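Local atomic coordinates of nuclear RNA export factor 2, Panoramix fusion (Drosophila melanogaster, PDB entry 6OPF), a protein that binds Panoramix through its TAP-C (UBA) domain and, in an ovarian complex with Piwi and Nxt1, takes part in cotranscriptional transposon silencing. Residues D[34-39]-D[44-49]. Sequence-based numbering, arbitrary orientation.
Sequences EEADWD and LKLFIQ
L46 sets both methyls of its branched end against E35 and CD1 alone against A36, and no hydrogen bond joins the two segments. The side chains of E35 and L46 cross at about a right angle. CD1 of L46 runs along the glutamate from CB and CG, 3.8 Å from E35 CG, to the carboxylate, while L46 CD2 meets the end of the chain, closest at E35 OE1 (3.3 Å). E35 can present its length in this way because CG stands anti to the backbone N (chi1 -169°) and the chain stays extended beyond it (chi2 -180°). Its other oxygen, OE2, has a weak, long ion pair with K50. A36 adds a small apolar surface: its CB is 4.2 Å from L46 CD1, and its backbone N is 4.0 Å from the same methyl.

The chain reverses here by a Schellman motif with D37 as C-prime residue (phi 46°), in which D37 N bonds to E34 O at 3.1 Å. A type I' turn from A36 to D39 overlaps it, with D39 N bonded to A36 O, and D39 then N-caps the next helix through OD2 to R42 N. The contact thus packs the C-terminal end of helix 26-35 against helix 40-52 within the Nxf2 TAP-C domain. Helix 8-22 touches W38, L44 and F47, whereas helix 75-93, the Panoramix part of this engineered fusion, packs on L44, K45, F47 and I48.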
ATOM      1  N   GLU D  34      13.584  -2.864  10.535  1.00 29.63           N
ATOM      2  CA  GLU D  34      12.496  -2.141  11.188  1.00 33.08           C
ATOM      3  C   GLU D  34      12.268  -2.623  12.616  1.00 32.33           C
ATOM      4  O   GLU D  34      11.997  -1.807  13.507  1.00 30.92           O
ATOM      5  CB  GLU D  34      11.214  -2.271  10.378  1.00 31.71           C
ATOM      6  CG  GLU D  34      11.189  -1.326   9.188  1.00 38.78           C
ATOM      7  CD  GLU D  34       9.890  -1.397   8.431  1.00 41.84           C
ATOM      8  OE1 GLU D  34       9.119  -2.343   8.702  1.00 40.78           O
ATOM      9  OE2 GLU D  34       9.643  -0.506   7.583  1.00 48.71           O
ATOM     10  N   GLU D  35      12.384  -3.931  12.861  1.00 30.51           N
ATOM     11  CA  GLU D  35      12.337  -4.418  14.237  1.00 33.33           C
ATOM     12  C   GLU D  35      13.434  -3.792  15.091  1.00 34.81           C
ATOM     13  O   GLU D  35      13.234  -3.562  16.289  1.00 37.31           O
ATOM     14  CB  GLU D  35      12.453  -5.940  14.277  1.00 34.20           C
ATOM     15  CG  GLU D  35      12.139  -6.522  15.645  1.00 40.48           C
ATOM     16  CD  GLU D  35      12.253  -8.036  15.698  1.00 46.33           C
ATOM     17  OE1 GLU D  35      12.721  -8.550  16.736  1.00 44.42           O
ATOM     18  OE2 GLU D  35      11.872  -8.705  14.709  1.00 50.81           O
ATOM     19  N   ALA D  36      14.585  -3.490  14.492  1.00 34.14           N
ATOM     20  CA  ALA D  36      15.720  -2.895  15.184  1.00 35.56           C
ATOM     21  C   ALA D  36      15.632  -1.378  15.288  1.00 39.10           C
ATOM     22  O   ALA D  36      16.643  -0.735  15.603  1.00 39.64           O
ATOM     23  CB  ALA D  36      17.015  -3.277  14.475  1.00 34.13           C
ATOM     24  N   ASP D  37      14.458  -0.796  15.022  1.00 37.04           N
ATOM     25  CA  ASP D  37      14.273   0.655  14.977  1.00 38.37           C
ATOM     26  C   ASP D  37      15.369   1.356  14.176  1.00 39.53           C
ATOM     27  O   ASP D  37      15.861   2.418  14.575  1.00 37.33           O
ATOM     28  CB  ASP D  37      14.201   1.236  16.390  1.00 42.08           C
ATOM     29  CG  ASP D  37      12.962   0.789  17.138  1.00 48.25           C
ATOM     30  OD1 ASP D  37      11.944   0.453  16.484  1.00 48.24           O
ATOM     31  OD2 ASP D  37      13.010   0.779  18.386  1.00 50.77           O
ATOM     32  N   TRP D  38      15.753   0.761  13.046  1.00 37.98           N
ATOM     33  CA  TRP D  38      16.714   1.310  12.094  1.00 36.37           C
ATOM     34  C   TRP D  38      18.109   1.464  12.677  1.00 36.61           C
ATOM     35  O   TRP D  38      18.961   2.126  12.063  1.00 37.89           O
ATOM     36  CB  TRP D  38      16.215   2.637  11.515  1.00 37.95           C
ATOM     37  CG  TRP D  38      14.940   2.402  10.807  1.00 38.46           C
ATOM     38  CD1 TRP D  38      13.685   2.390  11.346  1.00 40.30           C
ATOM     39  CD2 TRP D  38      14.795   2.037   9.435  1.00 40.69           C
ATOM     40  NE1 TRP D  38      12.756   2.083  10.372  1.00 41.52           N
ATOM     41  CE2 TRP D  38      13.416   1.860   9.190  1.00 41.97           C
ATOM     42  CE3 TRP D  38      15.696   1.859   8.378  1.00 39.47           C
ATOM     43  CZ2 TRP D  38      12.917   1.518   7.927  1.00 41.22           C
ATOM     44  CZ3 TRP D  38      15.198   1.517   7.122  1.00 38.31           C
ATOM     45  CH2 TRP D  38      13.824   1.352   6.910  1.00 37.85           C
ATOM     46  N   ASP D  39      18.377   0.846  13.827  1.00 36.23           N
ATOM     47  CA  ASP D  39      19.722   0.809  14.381  1.00 40.16           C
ATOM     48  C   ASP D  39      20.477  -0.342  13.738  1.00 35.67           C
ATOM     49  O   ASP D  39      20.121  -1.516  13.925  1.00 35.95           O
ATOM     50  CB  ASP D  39      19.717   0.658  15.900  1.00 41.44           C
ATOM     51  CG  ASP D  39      21.115   0.785  16.493  1.00 45.34           C
ATOM     52  OD1 ASP D  39      21.533   1.933  16.771  1.00 53.31           O
ATOM     53  OD2 ASP D  39      21.810  -0.242  16.640  1.00 42.15           O
ATOM     54  N   LEU D  44      21.941  -6.201  12.963  1.00 28.40           N
ATOM     55  CA  LEU D  44      22.865  -7.312  12.737  1.00 29.67           C
ATOM     56  C   LEU D  44      22.737  -8.353  13.842  1.00 28.71           C
ATOM     57  O   LEU D  44      22.766  -9.560  13.577  1.00 26.10           O
ATOM     58  CB  LEU D  44      24.307  -6.806  12.640  1.00 27.04           C
ATOM     59  CG  LEU D  44      24.654  -5.929  11.421  1.00 28.11           C
ATOM     60  CD1 LEU D  44      26.036  -5.290  11.584  1.00 35.29           C
ATOM     61  CD2 LEU D  44      24.599  -6.735  10.140  1.00 24.83           C
ATOM     62  N   LYS D  45      22.549  -7.897  15.076  1.00 30.21           N
ATOM     63  CA  LYS D  45      22.442  -8.815  16.204  1.00 33.92           C
ATOM     64  C   LYS D  45      21.139  -9.607  16.163  1.00 32.53           C
ATOM     65  O   LYS D  45      21.120 -10.802  16.506  1.00 27.98           O
ATOM     66  CB  LYS D  45      22.575  -8.038  17.513  1.00 34.85           C
ATOM     67  CG  LYS D  45      24.034  -7.882  17.957  1.00 33.59           C
ATOM     68  CD  LYS D  45      24.125  -7.263  19.338  1.00 35.55           C
ATOM     69  CE  LYS D  45      24.388  -5.763  19.250  1.00 43.81           C
ATOM     70  NZ  LYS D  45      24.573  -5.147  20.594  1.00 45.76           N
ATOM     71  N   LEU D  46      20.040  -8.955  15.772  1.00 32.36           N
ATOM     72  CA  LEU D  46      18.779  -9.668  15.593  1.00 31.39           C
ATOM     73  C   LEU D  46      18.902 -10.711  14.496  1.00 29.68           C
ATOM     74  O   LEU D  46      18.443 -11.856  14.649  1.00 27.20           O
ATOM     75  CB  LEU D  46      17.654  -8.690  15.257  1.00 31.61           C
ATOM     76  CG  LEU D  46      16.757  -8.213  16.391  1.00 42.71           C
ATOM     77  CD1 LEU D  46      15.910  -7.038  15.916  1.00 39.61           C
ATOM     78  CD2 LEU D  46      15.878  -9.355  16.909  1.00 40.04           C
ATOM     79  N   PHE D  47      19.498 -10.317  13.366  1.00 25.82           N
ATOM     80  CA  PHE D  47      19.766 -11.262  12.289  1.00 25.81           C
ATOM     81  C   PHE D  47      20.461 -12.508  12.819  1.00 26.51           C
ATOM     82  O   PHE D  47      20.022 -13.638  12.566  1.00 27.27           O
ATOM     83  CB  PHE D  47      20.620 -10.593  11.214  1.00 26.38           C
ATOM     84  CG  PHE D  47      21.260 -11.561  10.277  1.00 26.82           C
ATOM     85  CD1 PHE D  47      20.477 -12.427   9.521  1.00 24.99           C
ATOM     86  CD2 PHE D  47      22.643 -11.609  10.149  1.00 25.69           C
ATOM     87  CE1 PHE D  47      21.058 -13.321   8.648  1.00 28.62           C
ATOM     88  CE2 PHE D  47      23.243 -12.496   9.271  1.00 27.45           C
ATOM     89  CZ  PHE D  47      22.458 -13.358   8.521  1.00 28.56           C
ATOM     90  N   ILE D  48      21.544 -12.313  13.577  1.00 26.71           N
ATOM     91  CA  ILE D  48      22.313 -13.445  14.091  1.00 29.03           C
ATOM     92  C   ILE D  48      21.462 -14.294  15.032  1.00 28.97           C
ATOM     93  O   ILE D  48      21.498 -15.530  14.973  1.00 30.11           O
ATOM     94  CB  ILE D  48      23.596 -12.952  14.788  1.00 31.29           C
ATOM     95  CG1 ILE D  48      24.560 -12.343  13.770  1.00 31.27           C
ATOM     96  CG2 ILE D  48      24.258 -14.100  15.544  1.00 31.20           C
ATOM     97  CD1 ILE D  48      25.606 -11.469  14.392  1.00 33.13           C
ATOM     98  N   GLN D  49      20.700 -13.645  15.916  1.00 30.06           N
ATOM     99  CA  GLN D  49      19.801 -14.365  16.818  1.00 32.15           C
ATOM    100  C   GLN D  49      18.754 -15.157  16.043  1.00 34.91           C
ATOM    101  O   GLN D  49      18.576 -16.362  16.269  1.00 34.41           O
ATOM    102  CB  GLN D  49      19.116 -13.378  17.775  1.00 33.73           C
ATOM    103  CG  GLN D  49      18.099 -14.019  18.734  1.00 36.63           C
ATOM    104  CD  GLN D  49      16.698 -14.168  18.132  1.00 46.28           C
ATOM    105  OE1 GLN D  49      16.019 -13.177  17.843  1.00 44.62           O
ATOM    106  NE2 GLN D  49      16.260 -15.414  17.949  1.00 41.51           N
TER